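Local coordinates for glutathione S-transferase family protein (Populus trichocarpa, PDB 5F06) that conjugates glutathione to electrophilic compounds, probably including organic halides, as a Phi-class glutathione transferase that probably serves in detoxification, at the interface of chains A and B. Sequence-based numbering; all coordinates share one arbitrary frame. Chains: chain A/B, Glutathione S-transferase family protein.

The interface of chains A and B. Residues chain A 98-99, 101-102, 106, 147; chain B 50, 64-65.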
ATOM      1  N   VAL A  98       4.449   9.015  -3.731  1.00 11.44           N
ATOM      2  CA  VAL A  98       4.492   9.297  -2.304  1.00 11.72           C
ATOM      3  C   VAL A  98       3.086   9.248  -1.719  1.00 11.20           C
ATOM      4  O   VAL A  98       2.837   8.546  -0.737  1.00 11.14           O
ATOM      5  CB  VAL A  98       5.130  10.673  -2.014  1.00 12.09           C
ATOM      6  CG1 VAL A  98       4.975  11.053  -0.547  1.00 12.14           C
ATOM      7  CG2 VAL A  98       6.607  10.663  -2.401  1.00 11.99           C
ATOM      8  N   TRP A  99       2.158   9.966  -2.340  1.00 11.73           N
ATOM      9  CA  TRP A  99       0.848  10.145  -1.743  1.00 11.49           C
ATOM     10  C   TRP A  99      -0.107   8.985  -2.019  1.00 11.13           C
ATOM     11  O   TRP A  99      -1.085   8.830  -1.289  1.00 10.60           O
ATOM     12  CB  TRP A  99       0.260  11.482  -2.200  1.00 11.19           C
ATOM     13  CG  TRP A  99       1.011  12.598  -1.545  1.00 11.38           C
ATOM     14  CD1 TRP A  99       2.080  13.277  -2.055  1.00 11.23           C
ATOM     15  CD2 TRP A  99       0.790  13.126  -0.230  1.00 12.54           C
ATOM     16  NE1 TRP A  99       2.528  14.203  -1.144  1.00 12.65           N
ATOM     17  CE2 TRP A  99       1.754  14.133  -0.020  1.00 13.32           C
ATOM     18  CE3 TRP A  99      -0.133  12.852   0.781  1.00 12.96           C
ATOM     19  CZ2 TRP A  99       1.815  14.868   1.162  1.00 15.73           C
ATOM     20  CZ3 TRP A  99      -0.067  13.581   1.954  1.00 12.68           C
ATOM     21  CH2 TRP A  99       0.900  14.575   2.136  1.00 14.43           C
ATOM     22  N   GLU A 101       1.129   6.032  -1.604  1.00  9.83           N
ATOM     23  CA  GLU A 101       1.608   5.211  -0.501  1.00 10.70           C
ATOM     24  C   GLU A 101       1.045   5.729   0.813  1.00  9.30           C
ATOM     25  O   GLU A 101       0.763   4.949   1.711  1.00  9.46           O
ATOM     26  CB  GLU A 101       3.135   5.178  -0.444  1.00 11.10           C
ATOM     27  CG  GLU A 101       3.761   4.265  -1.477  1.00 13.02           C
ATOM     28  CD  GLU A 101       3.331   2.819  -1.308  1.00 14.64           C
ATOM     29  OE1 GLU A 101       3.341   2.324  -0.161  1.00 13.42           O
ATOM     30  OE2 GLU A 101       2.973   2.182  -2.322  1.00 15.23           O
ATOM     31  N   VAL A 102       0.870   7.042   0.918  1.00 10.06           N
ATOM     32  CA  VAL A 102       0.246   7.632   2.096  1.00 11.64           C
ATOM     33  C   VAL A 102      -1.184   7.113   2.234  1.00 11.13           C
ATOM     34  O   VAL A 102      -1.625   6.776   3.329  1.00 12.29           O
ATOM     35  CB  VAL A 102       0.248   9.177   2.031  1.00 11.60           C
ATOM     36  CG1 VAL A 102      -0.681   9.782   3.088  1.00 12.16           C
ATOM     37  CG2 VAL A 102       1.660   9.703   2.205  1.00 11.26           C
ATOM     38  N   ARG A 106      -1.508   5.000   5.561  1.00 11.66           N
ATOM     39  CA  ARG A 106      -1.929   5.965   6.575  1.00 11.45           C
ATOM     40  C   ARG A 106      -3.426   6.292   6.505  1.00 10.41           C
ATOM     41  O   ARG A 106      -4.118   6.209   7.516  1.00 12.87           O
ATOM     42  CB  ARG A 106      -1.095   7.241   6.453  1.00 10.92           C
ATOM     43  CG  ARG A 106       0.402   6.975   6.592  1.00 12.35           C
ATOM     44  CD  ARG A 106       1.219   8.240   6.687  1.00 13.97           C
ATOM     45  NE  ARG A 106       2.632   7.945   6.938  1.00 15.17           N
ATOM     46  CZ  ARG A 106       3.153   7.722   8.141  1.00 17.45           C
ATOM     47  NH1 ARG A 106       2.387   7.752   9.227  1.00 18.44           N
ATOM     48  NH2 ARG A 106       4.447   7.465   8.263  1.00 18.86           N
ATOM     49  N   TYR A 147      -3.188  16.438   5.914  1.00 11.41           N
ATOM     50  CA  TYR A 147      -3.819  16.734   4.626  1.00 11.21           C
ATOM     51  C   TYR A 147      -4.229  18.203   4.546  1.00 11.38           C
ATOM     52  O   TYR A 147      -4.065  18.852   3.514  1.00 10.62           O
ATOM     53  CB  TYR A 147      -5.051  15.849   4.398  1.00 11.22           C
ATOM     54  CG  TYR A 147      -4.748  14.439   3.926  1.00 11.15           C
ATOM     55  CD1 TYR A 147      -3.543  13.817   4.234  1.00 11.11           C
ATOM     56  CD2 TYR A 147      -5.669  13.733   3.163  1.00 11.22           C
ATOM     57  CE1 TYR A 147      -3.266  12.529   3.798  1.00 10.91           C
ATOM     58  CE2 TYR A 147      -5.402  12.448   2.726  1.00 10.63           C
ATOM     59  CZ  TYR A 147      -4.203  11.848   3.048  1.00 10.25           C
ATOM     60  OH  TYR A 147      -3.941  10.568   2.605  1.00 11.28           O
TER
ATOM     61  N   PHE B  50       4.701  13.678   8.316  1.00 17.32           N
ATOM     62  CA  PHE B  50       4.224  12.632   9.218  1.00 18.27           C
ATOM     63  C   PHE B  50       5.266  12.257  10.274  1.00 18.47           C
ATOM     64  O   PHE B  50       4.980  11.478  11.184  1.00 18.87           O
ATOM     65  CB  PHE B  50       3.821  11.390   8.422  1.00 17.57           C
ATOM     66  CG  PHE B  50       2.567  11.574   7.620  1.00 18.17           C
ATOM     67  CD1 PHE B  50       1.325  11.440   8.218  1.00 17.89           C
ATOM     68  CD2 PHE B  50       2.627  11.884   6.272  1.00 17.17           C
ATOM     69  CE1 PHE B  50       0.167  11.607   7.485  1.00 19.30           C
ATOM     70  CE2 PHE B  50       1.470  12.055   5.535  1.00 18.08           C
ATOM     71  CZ  PHE B  50       0.242  11.914   6.139  1.00 19.21           C
ATOM     72  N   PHE B  64       9.103  10.640   0.730  1.00 11.88           N
ATOM     73  CA  PHE B  64       8.995   9.819   1.928  1.00 10.33           C
ATOM     74  C   PHE B  64       8.046   8.660   1.612  1.00 10.16           C
ATOM     75  O   PHE B  64       7.539   8.573   0.494  1.00 10.63           O
ATOM     76  CB  PHE B  64       8.523  10.641   3.137  1.00 10.67           C
ATOM     77  CG  PHE B  64       7.204  11.328   2.936  1.00 11.64           C
ATOM     78  CD1 PHE B  64       7.146  12.597   2.377  1.00 13.46           C
ATOM     79  CD2 PHE B  64       6.023  10.713   3.317  1.00 11.86           C
ATOM     80  CE1 PHE B  64       5.933  13.233   2.191  1.00 14.44           C
ATOM     81  CE2 PHE B  64       4.805  11.343   3.128  1.00 12.91           C
ATOM     82  CZ  PHE B  64       4.760  12.604   2.570  1.00 14.49           C
ATOM     83  N   GLU B  65       7.822   7.799   2.607  1.00 11.58           N
ATOM     84  CA  GLU B  65       7.215   6.468   2.459  1.00 11.31           C
ATOM     85  C   GLU B  65       8.196   5.515   1.776  1.00 10.33           C
ATOM     86  O   GLU B  65       8.544   5.693   0.609  1.00 10.53           O
ATOM     87  CB  GLU B  65       5.890   6.501   1.683  1.00 13.05           C
ATOM     88  CG  GLU B  65       4.725   7.102   2.461  1.00 12.84           C
ATOM     89  CD  GLU B  65       4.342   6.259   3.664  1.00 13.97           C
ATOM     90  OE1 GLU B  65       4.340   5.014   3.540  1.00 15.18           O
ATOM     91  OE2 GLU B  65       4.052   6.838   4.732  1.00 14.05           O
TER
HETATM   92  O   HOH W   1       5.539   2.701   2.013  1.00 13.42           O
HETATM   93  O   HOH W   2       6.213   8.137   5.922  1.00 18.01           O
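A:Arg106 and B:Phe50 pass each other at the dimer interface of this glutathione transferase, a worked example of one arginine serving both an aromatic face and a carboxylate. The two side chains run in opposite directions, so that the CD methylene of A:Arg106 rests over the centre of the B:Phe50 ring, 3.5 Å from its centroid, while the guanidinium, its plane only 13° from that of the ring, lies past the rim with CB of B:Phe50 over its face. An arginine chain extended from CG to NE carries the group this far. NE of A:Arg106 donates to OE2 of B:Glu65 at 2.8 Å, meeting the oxygen nearly along its C-O axis, in a salt bridge. The carboxylate stands almost perpendicular to the guanidinium, and its oxygen lies somewhat out of the guanidinium plane, so this is not a coplanar two-pronged pair. One water joins NH2 of the arginine to the same OE2; another links OE1 of B:Glu65 to OE1 of A:Glu101, and may ease the proximity of two acidic groups.

Beyond this polar cluster, B:Phe64 lies against helix 90-120 of chain A. With CG set between the backbone N and the carbonyl carbon (chi1 58°), its ring is aimed at the helix, the CZ tip over the rim of one face of the A:Trp99 ring. CG1 of A:Val98 sits over one face of B:Phe64, 3.5 Å from CZ, whereas CZ2 of A:Trp99 meets the ring edge in plane. A:Val102 divides its methyls, CG2 touching CE2 of B:Phe64 at 3.7 Å and CG1 facing CZ of B:Phe50.

Chain A contributes mainly one side of helix 90-120; chain B supplies a loop phenylalanine and the end of strand 61-64 from its thioredoxin-like N-terminal domain, with B:Glu65 immediately preceding helix 66-76 at the glutathione pocket.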